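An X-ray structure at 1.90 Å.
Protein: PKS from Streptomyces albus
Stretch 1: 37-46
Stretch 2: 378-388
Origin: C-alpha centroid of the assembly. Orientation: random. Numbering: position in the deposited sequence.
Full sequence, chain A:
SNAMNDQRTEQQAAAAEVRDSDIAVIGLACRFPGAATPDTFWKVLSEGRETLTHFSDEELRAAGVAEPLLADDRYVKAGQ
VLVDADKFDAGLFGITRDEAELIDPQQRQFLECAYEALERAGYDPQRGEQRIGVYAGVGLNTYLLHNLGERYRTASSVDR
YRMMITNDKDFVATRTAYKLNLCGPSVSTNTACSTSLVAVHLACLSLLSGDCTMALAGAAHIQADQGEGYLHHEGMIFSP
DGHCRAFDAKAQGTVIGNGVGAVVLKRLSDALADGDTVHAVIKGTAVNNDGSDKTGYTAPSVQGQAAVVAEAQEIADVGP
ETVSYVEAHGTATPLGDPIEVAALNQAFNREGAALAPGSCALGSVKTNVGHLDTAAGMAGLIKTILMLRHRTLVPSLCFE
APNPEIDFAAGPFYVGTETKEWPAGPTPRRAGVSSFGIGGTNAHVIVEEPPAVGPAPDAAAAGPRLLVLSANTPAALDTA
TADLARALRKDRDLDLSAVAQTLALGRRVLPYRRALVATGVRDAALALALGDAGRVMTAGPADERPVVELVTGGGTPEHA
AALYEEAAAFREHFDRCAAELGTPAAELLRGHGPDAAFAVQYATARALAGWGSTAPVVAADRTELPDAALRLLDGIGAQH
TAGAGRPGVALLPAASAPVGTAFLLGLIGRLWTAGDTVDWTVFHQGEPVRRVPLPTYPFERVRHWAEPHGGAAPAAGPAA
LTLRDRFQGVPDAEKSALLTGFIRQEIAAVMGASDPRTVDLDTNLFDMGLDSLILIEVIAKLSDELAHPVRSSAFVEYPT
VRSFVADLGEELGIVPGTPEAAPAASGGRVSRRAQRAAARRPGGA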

ATOM      1  N   THR A  37       5.785 -26.474  -0.873  1.00 14.61           N
ATOM      2  CA  THR A  37       6.594 -25.925  -1.962  1.00 14.16           C
ATOM      3  C   THR A  37       5.752 -25.790  -3.229  1.00 17.08           C
ATOM      4  O   THR A  37       4.682 -26.361  -3.321  1.00 17.64           O
ATOM      5  CB  THR A  37       7.788 -26.821  -2.303  1.00 17.59           C
ATOM      6  OG1 THR A  37       7.305 -28.078  -2.805  1.00 16.44           O
ATOM      7  CG2 THR A  37       8.680 -27.055  -1.081  1.00 21.95           C
ATOM      8  N   PRO A  38       6.245 -25.049  -4.216  1.00 18.36           N
ATOM      9  CA  PRO A  38       5.526 -24.986  -5.491  1.00 22.12           C
ATOM     10  C   PRO A  38       5.378 -26.356  -6.150  1.00 21.59           C
ATOM     11  O   PRO A  38       4.335 -26.628  -6.739  1.00 21.65           O
ATOM     12  CB  PRO A  38       6.403 -24.056  -6.336  1.00 24.47           C
ATOM     13  CG  PRO A  38       7.056 -23.158  -5.326  1.00 25.44           C
ATOM     14  CD  PRO A  38       7.323 -24.043  -4.138  1.00 23.27           C
ATOM     15  N   ASP A  39       6.399 -27.203  -6.051  1.00 21.89           N
ATOM     16  CA  ASP A  39       6.361 -28.516  -6.696  1.00 23.71           C
ATOM     17  C   ASP A  39       5.294 -29.384  -6.074  1.00 21.43           C
ATOM     18  O   ASP A  39       4.554 -30.061  -6.789  1.00 21.85           O
ATOM     19  CB  ASP A  39       7.712 -29.221  -6.606  1.00 34.17           C
ATOM     20  CG  ASP A  39       8.701 -28.741  -7.665  1.00 42.10           C
ATOM     21  OD1 ASP A  39       8.333 -27.882  -8.494  1.00 44.47           O
ATOM     22  OD2 ASP A  39       9.846 -29.243  -7.671  1.00 46.61           O
ATOM     23  N   THR A  40       5.190 -29.374  -4.747  1.00 16.89           N
ATOM     24  CA  THR A  40       4.158 -30.187  -4.106  1.00 19.73           C
ATOM     25  C   THR A  40       2.776 -29.549  -4.331  1.00 18.40           C
ATOM     26  O   THR A  40       1.752 -30.237  -4.317  1.00 18.31           O
ATOM     27  CB  THR A  40       4.427 -30.395  -2.589  1.00 17.71           C
ATOM     28  OG1 THR A  40       4.717 -29.150  -1.945  1.00 19.54           O
ATOM     29  CG2 THR A  40       5.612 -31.324  -2.383  1.00 20.97           C
ATOM     30  N   PHE A  41       2.735 -28.236  -4.535  1.00 17.36           N
ATOM     31  CA  PHE A  41       1.464 -27.563  -4.825  1.00 17.44           C
ATOM     32  C   PHE A  41       0.988 -27.983  -6.214  1.00 18.31           C
ATOM     33  O   PHE A  41      -0.193 -28.240  -6.426  1.00 19.85           O
ATOM     34  CB  PHE A  41       1.625 -26.035  -4.728  1.00 17.67           C
ATOM     35  CG  PHE A  41       0.334 -25.254  -4.862  1.00 16.55           C
ATOM     36  CD1 PHE A  41      -0.859 -25.715  -4.295  1.00 17.90           C
ATOM     37  CD2 PHE A  41       0.325 -24.027  -5.509  1.00 16.98           C
ATOM     38  CE1 PHE A  41      -2.043 -24.982  -4.408  1.00 19.57           C
ATOM     39  CE2 PHE A  41      -0.858 -23.275  -5.613  1.00 15.02           C
ATOM     40  CZ  PHE A  41      -2.040 -23.761  -5.057  1.00 15.82           C
ATOM     41  N   TRP A  42       1.915 -28.070  -7.159  1.00 16.58           N
ATOM     42  CA  TRP A  42       1.558 -28.496  -8.494  1.00 19.64           C
ATOM     43  C   TRP A  42       1.037 -29.921  -8.460  1.00 22.60           C
ATOM     44  O   TRP A  42       0.183 -30.291  -9.264  1.00 18.28           O
ATOM     45  CB  TRP A  42       2.742 -28.400  -9.446  1.00 17.69           C
ATOM     46  CG  TRP A  42       2.390 -28.914 -10.792  1.00 18.98           C
ATOM     47  CD1 TRP A  42       2.938 -29.977 -11.434  1.00 22.05           C
ATOM     48  CD2 TRP A  42       1.376 -28.393 -11.663  1.00 19.33           C
ATOM     49  NE1 TRP A  42       2.336 -30.150 -12.657  1.00 24.99           N
ATOM     50  CE2 TRP A  42       1.377 -29.188 -12.822  1.00 22.21           C
ATOM     51  CE3 TRP A  42       0.480 -27.318 -11.575  1.00 19.82           C
ATOM     52  CZ2 TRP A  42       0.511 -28.951 -13.892  1.00 23.63           C
ATOM     53  CZ3 TRP A  42      -0.374 -27.080 -12.632  1.00 20.30           C
ATOM     54  CH2 TRP A  42      -0.361 -27.907 -13.781  1.00 20.52           C
ATOM     55  N   LYS A  43       1.538 -30.717  -7.521  1.00 21.09           N
ATOM     56  CA  LYS A  43       1.061 -32.090  -7.395  1.00 24.17           C
ATOM     57  C   LYS A  43      -0.373 -32.119  -6.873  1.00 24.93           C
ATOM     58  O   LYS A  43      -1.191 -32.877  -7.373  1.00 24.58           O
ATOM     59  CB  LYS A  43       1.983 -32.904  -6.492  1.00 23.85           C
ATOM     60  CG  LYS A  43       3.329 -33.213  -7.128  1.00 28.88           C
ATOM     61  N   VAL A  44      -0.684 -31.277  -5.890  1.00 19.87           N
ATOM     62  CA  VAL A  44      -2.054 -31.150  -5.395  1.00 19.43           C
ATOM     63  C   VAL A  44      -2.982 -30.775  -6.544  1.00 20.80           C
ATOM     64  O   VAL A  44      -4.076 -31.321  -6.668  1.00 19.66           O
ATOM     65  CB  VAL A  44      -2.164 -30.081  -4.259  1.00 18.38           C
ATOM     66  CG1 VAL A  44      -3.624 -29.708  -3.978  1.00 21.08           C
ATOM     67  CG2 VAL A  44      -1.503 -30.596  -2.978  1.00 17.30           C
ATOM     68  N   LEU A  45      -2.535 -29.840  -7.378  1.00 21.17           N
ATOM     69  CA  LEU A  45      -3.373 -29.266  -8.429  1.00 20.41           C
ATOM     70  C   LEU A  45      -3.587 -30.233  -9.593  1.00 22.96           C
ATOM     71  O   LEU A  45      -4.724 -30.477 -10.009  1.00 23.86           O
ATOM     72  CB  LEU A  45      -2.738 -27.980  -8.956  1.00 16.91           C
ATOM     73  CG  LEU A  45      -2.686 -26.796  -7.994  1.00 16.49           C
ATOM     74  CD1 LEU A  45      -1.771 -25.718  -8.551  1.00 16.80           C
ATOM     75  CD2 LEU A  45      -4.086 -26.263  -7.771  1.00 14.98           C
ATOM     76  N   SER A  46      -2.484 -30.773 -10.111  1.00 21.39           N
ATOM     77  CA  SER A  46      -2.531 -31.670 -11.269  1.00 24.17           C
ATOM     78  C   SER A  46      -3.166 -33.010 -10.922  1.00 25.23           C
ATOM     79  O   SER A  46      -3.740 -33.672 -11.796  1.00 25.01           O
ATOM     80  CB  SER A  46      -1.123 -31.889 -11.831  1.00 27.02           C
ATOM     81  OG  SER A  46      -0.247 -32.424 -10.851  1.00 23.65           O
HETATM   82  N   MSE A 378      -2.770 -15.246  -3.433  1.00 10.85           N
HETATM   83  CA  MSE A 378      -1.494 -15.930  -3.706  1.00 11.77           C
HETATM   84  C   MSE A 378      -1.759 -17.360  -4.165  1.00  8.82           C
HETATM   85  O   MSE A 378      -1.148 -17.843  -5.109  1.00  7.84           O
HETATM   86  CB  MSE A 378      -0.582 -15.963  -2.465  1.00 13.92           C
HETATM   87  CG  MSE A 378       0.276 -14.716  -2.228  1.00 21.30           C
HETATM   88 SE   MSE A 378       1.502 -14.335  -3.707  0.71 27.63          SE
HETATM   89  CE  MSE A 378       0.471 -12.863  -4.174  1.00  5.38           C
ATOM     90  N   ALA A 379      -2.675 -18.042  -3.494  1.00  9.25           N
ATOM     91  CA  ALA A 379      -3.003 -19.401  -3.883  1.00 10.41           C
ATOM     92  C   ALA A 379      -3.561 -19.404  -5.319  1.00 14.38           C
ATOM     93  O   ALA A 379      -3.207 -20.259  -6.134  1.00 14.08           O
ATOM     94  CB  ALA A 379      -3.998 -20.015  -2.903  1.00 12.74           C
ATOM     95  N   GLY A 380      -4.377 -18.412  -5.646  1.00 12.81           N
ATOM     96  CA  GLY A 380      -4.963 -18.312  -6.982  1.00 13.91           C
ATOM     97  C   GLY A 380      -3.942 -17.951  -8.069  1.00 13.21           C
ATOM     98  O   GLY A 380      -3.937 -18.538  -9.146  1.00 11.06           O
ATOM     99  N   LEU A 381      -3.082 -16.974  -7.785  1.00 11.08           N
ATOM    100  CA  LEU A 381      -2.086 -16.522  -8.753  1.00 11.36           C
ATOM    101  C   LEU A 381      -1.026 -17.595  -8.987  1.00 12.01           C
ATOM    102  O   LEU A 381      -0.662 -17.879 -10.136  1.00 13.84           O
ATOM    103  CB  LEU A 381      -1.434 -15.219  -8.281  1.00 10.94           C
ATOM    104  CG  LEU A 381      -0.314 -14.626  -9.153  1.00 15.41           C
ATOM    105  CD1 LEU A 381      -0.761 -14.427 -10.595  1.00 18.33           C
ATOM    106  CD2 LEU A 381       0.153 -13.311  -8.560  1.00 17.04           C
ATOM    107  N   ILE A 382      -0.549 -18.210  -7.908  1.00 10.16           N
ATOM    108  CA  ILE A 382       0.494 -19.210  -8.037  1.00 11.40           C
ATOM    109  C   ILE A 382      -0.044 -20.445  -8.748  1.00 11.23           C
ATOM    110  O   ILE A 382       0.667 -21.007  -9.551  1.00 11.62           O
ATOM    111  CB  ILE A 382       1.124 -19.568  -6.675  1.00 11.06           C
ATOM    112  CG1 ILE A 382       1.965 -18.377  -6.202  1.00 11.39           C
ATOM    113  CG2 ILE A 382       2.034 -20.801  -6.801  1.00 14.69           C
ATOM    114  CD1 ILE A 382       2.503 -18.481  -4.787  1.00 10.14           C
ATOM    115  N   LYS A 383      -1.297 -20.841  -8.515  1.00 12.24           N
ATOM    116  CA  LYS A 383      -1.872 -21.952  -9.278  1.00 13.18           C
ATOM    117  C   LYS A 383      -1.825 -21.620 -10.754  1.00 16.28           C
ATOM    118  O   LYS A 383      -1.471 -22.456 -11.575  1.00 17.05           O
ATOM    119  CB  LYS A 383      -3.327 -22.248  -8.861  1.00 12.77           C
ATOM    120  CG  LYS A 383      -4.185 -22.951  -9.935  1.00 13.46           C
ATOM    121  CD  LYS A 383      -5.649 -23.075  -9.493  1.00 16.37           C
ATOM    122  CE  LYS A 383      -6.519 -23.679 -10.599  1.00 17.26           C
ATOM    123  NZ  LYS A 383      -7.911 -23.724 -10.150  1.00 15.62           N
ATOM    124  N   THR A 384      -2.200 -20.390 -11.085  1.00 13.43           N
ATOM    125  CA  THR A 384      -2.323 -19.981 -12.480  1.00 14.54           C
ATOM    126  C   THR A 384      -0.941 -19.902 -13.123  1.00 15.53           C
ATOM    127  O   THR A 384      -0.760 -20.288 -14.273  1.00 16.55           O
ATOM    128  CB  THR A 384      -3.069 -18.612 -12.585  1.00 17.98           C
ATOM    129  OG1 THR A 384      -4.384 -18.750 -12.023  1.00 16.96           O
ATOM    130  CG2 THR A 384      -3.186 -18.151 -14.020  1.00 16.12           C
ATOM    131  N   ILE A 385       0.043 -19.429 -12.373  1.00 14.46           N
ATOM    132  CA  ILE A 385       1.420 -19.401 -12.872  1.00 15.66           C
ATOM    133  C   ILE A 385       1.929 -20.815 -13.184  1.00 15.43           C
ATOM    134  O   ILE A 385       2.556 -21.034 -14.214  1.00 17.47           O
ATOM    135  CB  ILE A 385       2.364 -18.719 -11.862  1.00 14.85           C
ATOM    136  CG1 ILE A 385       2.076 -17.220 -11.816  1.00 15.38           C
ATOM    137  CG2 ILE A 385       3.833 -18.962 -12.230  1.00 15.25           C
ATOM    138  CD1 ILE A 385       2.726 -16.498 -10.646  1.00 14.61           C
ATOM    139  N   LEU A 386       1.653 -21.777 -12.309  1.00 15.52           N
ATOM    140  CA  LEU A 386       2.123 -23.146 -12.526  1.00 18.25           C
ATOM    141  C   LEU A 386       1.441 -23.793 -13.735  1.00 20.73           C
ATOM    142  O   LEU A 386       2.089 -24.494 -14.518  1.00 18.40           O
ATOM    143  CB  LEU A 386       1.897 -23.994 -11.272  1.00 16.32           C
ATOM    144  CG  LEU A 386       2.767 -23.568 -10.075  1.00 15.71           C
ATOM    145  CD1 LEU A 386       2.302 -24.229  -8.791  1.00 17.14           C
ATOM    146  CD2 LEU A 386       4.237 -23.910 -10.327  1.00 18.16           C
HETATM  147  N   MSE A 387       0.141 -23.565 -13.883  1.00 16.50           N
HETATM  148  CA  MSE A 387      -0.607 -24.078 -15.029  1.00 18.05           C
HETATM  149  C   MSE A 387       0.010 -23.591 -16.327  1.00 19.07           C
HETATM  150  O   MSE A 387       0.144 -24.357 -17.280  1.00 19.87           O
HETATM  151  CB  MSE A 387      -2.077 -23.631 -14.982  1.00 18.00           C
HETATM  152  CG  MSE A 387      -2.910 -24.263 -13.902  1.00 20.04           C
HETATM  153 SE   MSE A 387      -4.638 -23.330 -13.765  0.69 25.55          SE
HETATM  154  CE  MSE A 387      -5.347 -23.724 -15.521  1.00 25.80           C
ATOM    155  N   LEU A 388       0.343 -22.295 -16.358  1.00 17.88           N
ATOM    156  CA  LEU A 388       0.883 -21.647 -17.549  1.00 18.64           C
ATOM    157  C   LEU A 388       2.282 -22.154 -17.869  1.00 21.29           C
ATOM    158  O   LEU A 388       2.613 -22.397 -19.029  1.00 22.70           O
ATOM    159  CB  LEU A 388       0.921 -20.125 -17.370  1.00 18.16           C
ATOM    160  CG  LEU A 388      -0.399 -19.363 -17.519  1.00 18.96           C
ATOM    161  CD1 LEU A 388      -0.260 -17.943 -16.957  1.00 16.14           C
ATOM    162  CD2 LEU A 388      -0.815 -19.319 -18.974  1.00 23.15           C
TER

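Helix 38-46 lies nearly at right angles across helix 378-388, with an angle of 83° between their N-to-C directions and a closest axial approach of 10.4 Å. No hydrogen bond joins the two stretches. They are held mainly by the fit of apolar side chains against each other and against main-chain atoms; 391 Å² is buried in all, both sides summed. The fit rests on two reciprocal knobs, Leu-386 and Phe-41.

Leu-386 is the larger contributor in covered area. Its CA-to-CB bond points toward the first helix, and its side chain enters a hollow formed by Pro-38, Phe-41, Trp-42 and Leu-45, residues at successive spacings of three, one and three along the first helix. The backbones come nearest here, with 6.7 Å between the CA atoms of Trp-42 and Leu-386. The branched leucine, with chi1 m and chi2 t, fills the hollow: its CD1 lies 3.8 Å from Pro-38 O, 3.8 Å from Phe-41 CD2 and 4.3 Å from Leu-45 CD1, while Leu-386 CB rests 3.6 Å from Trp-42 CE3.

Phe-41 returns the fit. Its CA-to-CB bond points toward the second helix, and with chi1 t its ring settles into a hollow bounded by Ala-379, Ile-382, Lys-383 and Leu-386. Phe-41 CZ reaches to 3.8 Å from Ala-379 O, beside the small alanine side chain. This oxygen and Ile-382 CG2 both lie at the ring edge, the methyl 3.9 Å from Phe-41 CD2. Phe-41 CE2 also approaches the backbone at Lys-383 N, 3.8 Å away, so the flat ring packs against main chain as well as side chains.

Trp-42 and Leu-45 extend the contact beyond these knobs. The CA-to-CB bond of Trp-42 points sideways, yet chi1 t brings the indole nearer the second helix. Leu-386 O lies over one face of the ring system, and Trp-42 CZ3 is 4.0 Å from CG of Met-387, a selenomethionine whose side-chain end leads away from the contact. The CA-to-CB bond of Leu-45 points toward the second helix, and its CD1 sits 3.8 Å from Lys-383 CB. Lys-383 thus offers the aliphatic base of its side chain to the apolar surface, while its extended end leads away and its NZ is hydrogen-bonded elsewhere in the structure.

Each helix also has local polar support. At the N-cap, Thr-37 OG1 and Thr-40 OG1 share a hydrogen bond of 2.9 Å, outside the interface. On the far side of the second helix, the CA-to-CB bond of Thr-384 points away from the contact, and its OG1 donates to Gly-380 O at 2.9 Å, satisfying its hydroxyl within its own helix.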